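PDB 6F1D: complement C1r subcomponent, which is a serine protease of the complement C1 complex, in which it associates with C1s and probably activates it by proteolytic cleavage. Local coordinates for residues Thr41-Ile52 against Gly79-Ser90. Sequence-based numbering, arbitrary orientation.
Sequences TLHLKFLEPFDI and GKQRPPDLDTSS
Arg82 CA and Pro83 CD lie over one face of the Phe50 ring, where the two backbone segments have parted between two short antiparallel pairings. With CG anti to the backbone N (chi1 -180°), Phe50 brings its ring against segment 79-90. Its CB meets Arg82 CB at 3.7 Å; CG meets Arg82 CA; CD1 and CE1 run past the carbonyl oxygens of Gly79 and Gln81; CE2 and CZ reach Pro83 CD, which makes a CH-pi contact 3.7 Å from the ring centroid. The same proline offers CG to a face of Phe46, so one pyrrolidine joins two aromatic rings of the core. Replacing Phe50 by alanine is likely to leave Arg82 CA and Pro83 CD without their aromatic surface and open a gap beneath them.

Arg82 extends outward across Glu48, and NE donates an almost straight bond to the anti side of Glu48 OE1 (3.1 Å), somewhat out of the carboxylate plane, in a salt bridge with carboxylate and guanidinium planes 69° apart. Where the backbones separate, water 1 joins Phe46 N to Pro83 O and Asp85 OD1. Beyond it, Leu44 and Leu86 form a hydrogen-bonded pair that adds strand 86-87 to the edge of the four-stranded sheet. The His43 ring stacks on the Asp87 carboxylate, planes 18° apart, while its NE2 is hydrogen-bonded to Glu115 OE1. Thr88 grips Leu42 O twice, through N and through OG1 (2.7 Å). At the calcium-site end, Ile52 and Gly79 exchange two backbone bonds. Where strand pairing lapses in this CUB beta-sandwich, CH-pi packing, the Arg82-Glu48 salt bridge and bridging waters thus take the place of direct backbone bonds.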
ATOM      1  N   THR A  41      -5.794  14.192   9.140  1.00 31.54           N
ATOM      2  CA  THR A  41      -6.227  13.317   8.064  1.00 30.87           C
ATOM      3  C   THR A  41      -5.023  12.906   7.230  1.00 29.51           C
ATOM      4  O   THR A  41      -4.075  13.674   7.059  1.00 34.93           O
ATOM      5  CB  THR A  41      -7.294  13.993   7.192  1.00 37.55           C
ATOM      6  OG1 THR A  41      -7.511  13.231   6.006  1.00 56.40           O
ATOM      7  CG2 THR A  41      -6.875  15.371   6.800  1.00 41.95           C
ATOM      8  N   LEU A  42      -5.064  11.685   6.716  1.00 23.54           N
ATOM      9  CA  LEU A  42      -3.920  11.082   6.043  1.00 21.23           C
ATOM     10  C   LEU A  42      -4.046  11.261   4.544  1.00 24.64           C
ATOM     11  O   LEU A  42      -5.137  11.084   3.979  1.00 24.57           O
ATOM     12  CB  LEU A  42      -3.799   9.600   6.369  1.00 20.46           C
ATOM     13  CG  LEU A  42      -3.316   9.424   7.788  1.00 26.84           C
ATOM     14  CD1 LEU A  42      -3.764   8.053   8.257  1.00 23.23           C
ATOM     15  CD2 LEU A  42      -1.767   9.549   7.748  1.00 20.13           C
ATOM     16  N   HIS A  43      -2.945  11.695   3.930  1.00 19.59           N
ATOM     17  CA  HIS A  43      -2.778  11.776   2.485  1.00 26.79           C
ATOM     18  C   HIS A  43      -1.701  10.786   2.056  1.00 23.36           C
ATOM     19  O   HIS A  43      -0.622  10.723   2.672  1.00 25.10           O
ATOM     20  CB  HIS A  43      -2.363  13.187   2.066  1.00 24.35           C
ATOM     21  CG  HIS A  43      -3.420  14.221   2.270  1.00 28.48           C
ATOM     22  ND1 HIS A  43      -4.007  14.897   1.225  1.00 36.35           N
ATOM     23  CD2 HIS A  43      -3.957  14.733   3.400  1.00 34.48           C
ATOM     24  CE1 HIS A  43      -4.877  15.774   1.702  1.00 41.73           C
ATOM     25  NE2 HIS A  43      -4.870  15.688   3.021  1.00 40.72           N
ATOM     26  N   LEU A  44      -1.975  10.023   0.999  1.00 18.60           N
ATOM     27  CA  LEU A  44      -1.032   9.008   0.504  1.00 14.53           C
ATOM     28  C   LEU A  44      -0.596   9.371  -0.906  1.00 23.03           C
ATOM     29  O   LEU A  44      -1.425   9.775  -1.747  1.00 26.07           O
ATOM     30  CB  LEU A  44      -1.681   7.615   0.462  1.00 21.84           C
ATOM     31  CG  LEU A  44      -2.437   7.104   1.684  1.00 26.02           C
ATOM     32  CD1 LEU A  44      -2.939   5.706   1.351  1.00 22.05           C
ATOM     33  CD2 LEU A  44      -1.494   7.052   2.855  1.00 26.92           C
ATOM     34  N   LYS A  45       0.701   9.234  -1.156  1.00 18.55           N
ATOM     35  CA  LYS A  45       1.267   9.526  -2.453  1.00 18.99           C
ATOM     36  C   LYS A  45       2.215   8.405  -2.856  1.00 21.79           C
ATOM     37  O   LYS A  45       3.257   8.230  -2.229  1.00 22.65           O
ATOM     38  CB  LYS A  45       2.046  10.831  -2.387  1.00 18.56           C
ATOM     39  CG  LYS A  45       2.786  11.036  -3.632  1.00 33.41           C
ATOM     40  CD  LYS A  45       3.994  11.912  -3.421  1.00 40.34           C
ATOM     41  CE  LYS A  45       4.316  12.525  -4.719  1.00 53.66           C
ATOM     42  NZ  LYS A  45       3.275  13.466  -5.221  1.00 64.50           N
ATOM     43  N   PHE A  46       1.916   7.715  -3.937  1.00 21.80           N
ATOM     44  CA  PHE A  46       2.827   6.671  -4.372  1.00 20.32           C
ATOM     45  C   PHE A  46       3.955   7.241  -5.198  1.00 27.60           C
ATOM     46  O   PHE A  46       3.742   8.121  -6.031  1.00 20.04           O
ATOM     47  CB  PHE A  46       2.064   5.639  -5.178  1.00 23.09           C
ATOM     48  CG  PHE A  46       1.254   4.718  -4.308  1.00 21.26           C
ATOM     49  CD1 PHE A  46       1.818   3.548  -3.838  1.00 19.23           C
ATOM     50  CD2 PHE A  46      -0.022   5.057  -3.912  1.00 26.47           C
ATOM     51  CE1 PHE A  46       1.083   2.686  -2.990  1.00 21.01           C
ATOM     52  CE2 PHE A  46      -0.765   4.213  -3.079  1.00 33.14           C
ATOM     53  CZ  PHE A  46      -0.214   3.023  -2.632  1.00 25.18           C
ATOM     54  N   LEU A  47       5.129   6.649  -5.045  1.00 21.63           N
ATOM     55  CA  LEU A  47       6.299   7.001  -5.810  1.00 21.81           C
ATOM     56  C   LEU A  47       6.427   6.103  -7.030  1.00 25.72           C
ATOM     57  O   LEU A  47       5.716   5.114  -7.174  1.00 23.66           O
ATOM     58  CB  LEU A  47       7.535   6.910  -4.928  1.00 26.11           C
ATOM     59  CG  LEU A  47       7.600   8.023  -3.857  1.00 28.83           C
ATOM     60  CD1 LEU A  47       7.051   9.345  -4.362  1.00 39.48           C
ATOM     61  CD2 LEU A  47       6.893   7.678  -2.602  1.00 34.09           C
ATOM     62  N   GLU A  48       7.316   6.483  -7.933  1.00 30.32           N
ATOM     63  CA  GLU A  48       7.666   5.575  -9.021  1.00 36.94           C
ATOM     64  C   GLU A  48       9.043   4.972  -8.771  1.00 33.89           C
ATOM     65  O   GLU A  48       9.907   5.634  -8.201  1.00 34.74           O
ATOM     66  CB  GLU A  48       7.673   6.313 -10.369  1.00 46.52           C
ATOM     67  CG  GLU A  48       6.341   6.974 -10.675  1.00 63.76           C
ATOM     68  CD  GLU A  48       6.247   7.569 -12.080  1.00 82.48           C
ATOM     69  OE1 GLU A  48       5.103   7.724 -12.574  1.00 87.06           O
ATOM     70  OE2 GLU A  48       7.300   7.893 -12.683  1.00 88.33           O
ATOM     71  N   PRO A  49       9.298   3.730  -9.184  1.00 31.38           N
ATOM     72  CA  PRO A  49       8.426   2.776  -9.857  1.00 23.89           C
ATOM     73  C   PRO A  49       7.346   2.180  -8.982  1.00 24.78           C
ATOM     74  O   PRO A  49       7.467   2.047  -7.763  1.00 24.97           O
ATOM     75  CB  PRO A  49       9.396   1.677 -10.296  1.00 28.83           C
ATOM     76  CG  PRO A  49      10.431   1.707  -9.218  1.00 27.33           C
ATOM     77  CD  PRO A  49      10.657   3.184  -9.028  1.00 30.47           C
ATOM     78  N   PHE A  50       6.261   1.832  -9.657  1.00 25.62           N
ATOM     79  CA  PHE A  50       5.144   1.092  -9.085  1.00 25.88           C
ATOM     80  C   PHE A  50       4.970  -0.096 -10.006  1.00 24.71           C
ATOM     81  O   PHE A  50       4.850   0.086 -11.221  1.00 22.45           O
ATOM     82  CB  PHE A  50       3.876   1.948  -9.043  1.00 21.10           C
ATOM     83  CG  PHE A  50       2.666   1.248  -8.454  1.00 18.49           C
ATOM     84  CD1 PHE A  50       1.802   0.512  -9.256  1.00 23.21           C
ATOM     85  CD2 PHE A  50       2.390   1.372  -7.129  1.00 20.36           C
ATOM     86  CE1 PHE A  50       0.673  -0.108  -8.691  1.00 22.86           C
ATOM     87  CE2 PHE A  50       1.290   0.786  -6.569  1.00 21.82           C
ATOM     88  CZ  PHE A  50       0.430   0.034  -7.347  1.00 26.48           C
ATOM     89  N   ASP A  51       5.021  -1.310  -9.457  1.00 20.05           N
ATOM     90  CA  ASP A  51       4.981  -2.493 -10.320  1.00 18.73           C
ATOM     91  C   ASP A  51       4.463  -3.665  -9.485  1.00 24.87           C
ATOM     92  O   ASP A  51       5.216  -4.247  -8.697  1.00 17.30           O
ATOM     93  CB  ASP A  51       6.363  -2.764 -10.926  1.00 24.63           C
ATOM     94  CG  ASP A  51       6.422  -4.068 -11.699  1.00 36.88           C
ATOM     95  OD1 ASP A  51       5.348  -4.502 -12.207  1.00 42.46           O
ATOM     96  OD2 ASP A  51       7.540  -4.647 -11.811  1.00 40.55           O
ATOM     97  N   ILE A  52       3.173  -3.948  -9.617  1.00 16.92           N
ATOM     98  CA  ILE A  52       2.560  -5.112  -8.982  1.00 16.77           C
ATOM     99  C   ILE A  52       2.063  -5.985 -10.122  1.00 29.43           C
ATOM    100  O   ILE A  52       1.416  -5.480 -11.050  1.00 20.54           O
ATOM    101  CB  ILE A  52       1.414  -4.712  -8.041  1.00 14.95           C
ATOM    102  CG1 ILE A  52       1.938  -3.808  -6.908  1.00 16.53           C
ATOM    103  CG2 ILE A  52       0.656  -5.969  -7.477  1.00 15.68           C
ATOM    104  CD1 ILE A  52       0.871  -3.374  -5.932  1.00 21.78           C
ATOM    105  N   GLY A  79      -0.594  -3.635 -11.280  1.00 22.04           N
ATOM    106  CA  GLY A  79      -0.108  -3.080 -12.541  1.00 20.18           C
ATOM    107  C   GLY A  79       1.057  -2.118 -12.372  1.00 20.20           C
ATOM    108  O   GLY A  79       1.737  -2.100 -11.342  1.00 22.02           O
ATOM    109  N   LYS A  80       1.310  -1.329 -13.431  1.00 23.78           N
ATOM    110  CA  LYS A  80       2.524  -0.512 -13.561  1.00 34.61           C
ATOM    111  C   LYS A  80       2.271   0.991 -13.504  1.00 35.23           C
ATOM    112  O   LYS A  80       3.228   1.781 -13.582  1.00 30.72           O
ATOM    113  CB  LYS A  80       3.252  -0.848 -14.874  1.00 35.09           C
ATOM    114  CG  LYS A  80       3.790  -2.259 -14.955  1.00 45.23           C
ATOM    115  CD  LYS A  80       5.220  -2.276 -15.482  1.00 55.90           C
ATOM    116  CE  LYS A  80       5.703  -3.691 -15.773  1.00 55.82           C
ATOM    117  NZ  LYS A  80       6.843  -3.677 -16.751  1.00 63.46           N
ATOM    118  N   GLN A  81       1.026   1.417 -13.376  1.00 29.62           N
ATOM    119  CA  GLN A  81       0.693   2.830 -13.248  1.00 38.62           C
ATOM    120  C   GLN A  81       0.332   3.072 -11.786  1.00 34.79           C
ATOM    121  O   GLN A  81      -0.502   2.357 -11.216  1.00 23.23           O
ATOM    122  CB  GLN A  81      -0.446   3.228 -14.198  1.00 44.09           C
ATOM    123  CG  GLN A  81      -1.726   2.316 -14.229  1.00 65.14           C
ATOM    124  CD  GLN A  81      -1.509   0.877 -14.755  1.00 80.47           C
ATOM    125  OE1 GLN A  81      -1.283   0.649 -15.972  1.00 86.60           O
ATOM    126  NE2 GLN A  81      -1.592  -0.109 -13.871  1.00 78.09           N
ATOM    127  N   ARG A  82       1.006   4.009 -11.141  1.00 32.25           N
ATOM    128  CA  ARG A  82       0.745   4.140  -9.716  1.00 34.42           C
ATOM    129  C   ARG A  82      -0.657   4.694  -9.490  1.00 28.57           C
ATOM    130  O   ARG A  82      -1.195   5.399 -10.350  1.00 28.78           O
ATOM    131  CB  ARG A  82       1.773   5.037  -9.054  1.00 34.80           C
ATOM    132  CG  ARG A  82       1.876   6.333  -9.672  1.00 36.60           C
ATOM    133  CD  ARG A  82       3.115   6.968  -9.166  1.00 42.56           C
ATOM    134  NE  ARG A  82       3.438   8.108  -9.991  1.00 49.49           N
ATOM    135  CZ  ARG A  82       2.977   9.322  -9.763  1.00 59.12           C
ATOM    136  NH1 ARG A  82       2.168   9.536  -8.724  1.00 67.78           N
ATOM    137  NH2 ARG A  82       3.326  10.309 -10.573  1.00 59.70           N
ATOM    138  N   PRO A  83      -1.289   4.343  -8.374  1.00 31.50           N
ATOM    139  CA  PRO A  83      -2.586   4.940  -8.038  1.00 32.46           C
ATOM    140  C   PRO A  83      -2.483   6.453  -7.994  1.00 38.18           C
ATOM    141  O   PRO A  83      -1.387   7.004  -7.794  1.00 33.61           O
ATOM    142  CB  PRO A  83      -2.876   4.375  -6.645  1.00 26.27           C
ATOM    143  CG  PRO A  83      -2.078   3.124  -6.571  1.00 35.06           C
ATOM    144  CD  PRO A  83      -0.838   3.389  -7.342  1.00 27.89           C
ATOM    145  N   PRO A  84      -3.591   7.167  -8.159  1.00 38.91           N
ATOM    146  CA  PRO A  84      -3.547   8.613  -7.946  1.00 38.04           C
ATOM    147  C   PRO A  84      -3.384   8.889  -6.465  1.00 27.18           C
ATOM    148  O   PRO A  84      -3.613   8.024  -5.616  1.00 29.34           O
ATOM    149  CB  PRO A  84      -4.903   9.097  -8.464  1.00 51.27           C
ATOM    150  CG  PRO A  84      -5.811   7.931  -8.155  1.00 54.40           C
ATOM    151  CD  PRO A  84      -4.970   6.674  -8.318  1.00 49.88           C
ATOM    152  N   ASP A  85      -2.946  10.098  -6.159  1.00 32.77           N
ATOM    153  CA  ASP A  85      -2.787  10.495  -4.766  1.00 34.43           C
ATOM    154  C   ASP A  85      -4.110  10.362  -4.016  1.00 30.38           C
ATOM    155  O   ASP A  85      -5.169  10.707  -4.542  1.00 35.22           O
ATOM    156  CB  ASP A  85      -2.284  11.934  -4.716  1.00 41.14           C
ATOM    157  CG  ASP A  85      -0.889  12.076  -5.289  1.00 57.37           C
ATOM    158  OD1 ASP A  85      -0.289  11.057  -5.721  1.00 52.63           O
ATOM    159  OD2 ASP A  85      -0.380  13.220  -5.305  1.00 69.61           O
ATOM    160  N   LEU A  86      -4.054   9.878  -2.775  1.00 27.21           N
ATOM    161  CA  LEU A  86      -5.254   9.586  -1.998  1.00 33.10           C
ATOM    162  C   LEU A  86      -5.357  10.518  -0.803  1.00 35.54           C
ATOM    163  O   LEU A  86      -4.489  10.518   0.073  1.00 33.85           O
ATOM    164  CB  LEU A  86      -5.256   8.138  -1.527  1.00 28.89           C
ATOM    165  CG  LEU A  86      -5.392   7.197  -2.706  1.00 32.83           C
ATOM    166  CD1 LEU A  86      -5.117   5.759  -2.267  1.00 40.19           C
ATOM    167  CD2 LEU A  86      -6.790   7.371  -3.273  1.00 43.09           C
ATOM    168  N   ASP A  87      -6.423  11.296  -0.765  1.00 31.34           N
ATOM    169  CA  ASP A  87      -6.826  12.027   0.421  1.00 28.70           C
ATOM    170  C   ASP A  87      -7.886  11.191   1.136  1.00 33.27           C
ATOM    171  O   ASP A  87      -9.037  11.144   0.701  1.00 35.60           O
ATOM    172  CB  ASP A  87      -7.369  13.400   0.035  1.00 36.75           C
ATOM    173  CG  ASP A  87      -8.043  14.113   1.210  1.00 47.81           C
ATOM    174  OD1 ASP A  87      -8.018  13.590   2.360  1.00 54.73           O
ATOM    175  OD2 ASP A  87      -8.577  15.216   0.983  1.00 51.35           O
ATOM    176  N   THR A  88      -7.515  10.577   2.251  1.00 29.25           N
ATOM    177  CA  THR A  88      -8.347   9.547   2.857  1.00 30.08           C
ATOM    178  C   THR A  88      -9.425  10.068   3.793  1.00 37.20           C
ATOM    179  O   THR A  88     -10.256   9.271   4.224  1.00 36.75           O
ATOM    180  CB  THR A  88      -7.490   8.576   3.653  1.00 28.52           C
ATOM    181  OG1 THR A  88      -6.986   9.261   4.807  1.00 30.76           O
ATOM    182  CG2 THR A  88      -6.352   8.003   2.798  1.00 31.31           C
ATOM    183  N   SER A  89      -9.407  11.356   4.158  1.00 28.82           N
ATOM    184  CA  SER A  89     -10.294  11.914   5.180  1.00 36.27           C
ATOM    185  C   SER A  89     -10.346  11.070   6.456  1.00 31.10           C
ATOM    186  O   SER A  89     -11.359  11.028   7.146  1.00 45.61           O
ATOM    187  CB  SER A  89     -11.704  12.118   4.626  1.00 45.85           C
ATOM    188  OG  SER A  89     -11.680  13.137   3.644  1.00 58.11           O
ATOM    189  N   SER A  90      -9.236  10.445   6.815  1.00 31.89           N
ATOM    190  CA  SER A  90      -9.230   9.495   7.914  1.00 30.29           C
ATOM    191  C   SER A  90      -7.926   9.603   8.686  1.00 28.02           C
ATOM    192  O   SER A  90      -6.884   9.889   8.107  1.00 26.37           O
ATOM    193  CB  SER A  90      -9.370   8.062   7.382  1.00 27.32           C
ATOM    194  OG  SER A  90      -9.425   7.145   8.455  1.00 37.30           O
TER
HETATM  195  O   HOH W   1      -0.166   8.490  -5.753  1.00 32.57           O
HETATM  196  O   HOH W   2       3.862   4.476 -12.543  1.00 44.01           O
HETATM  197  O   HOH W   3       5.435   3.103 -12.334  1.00 31.29           O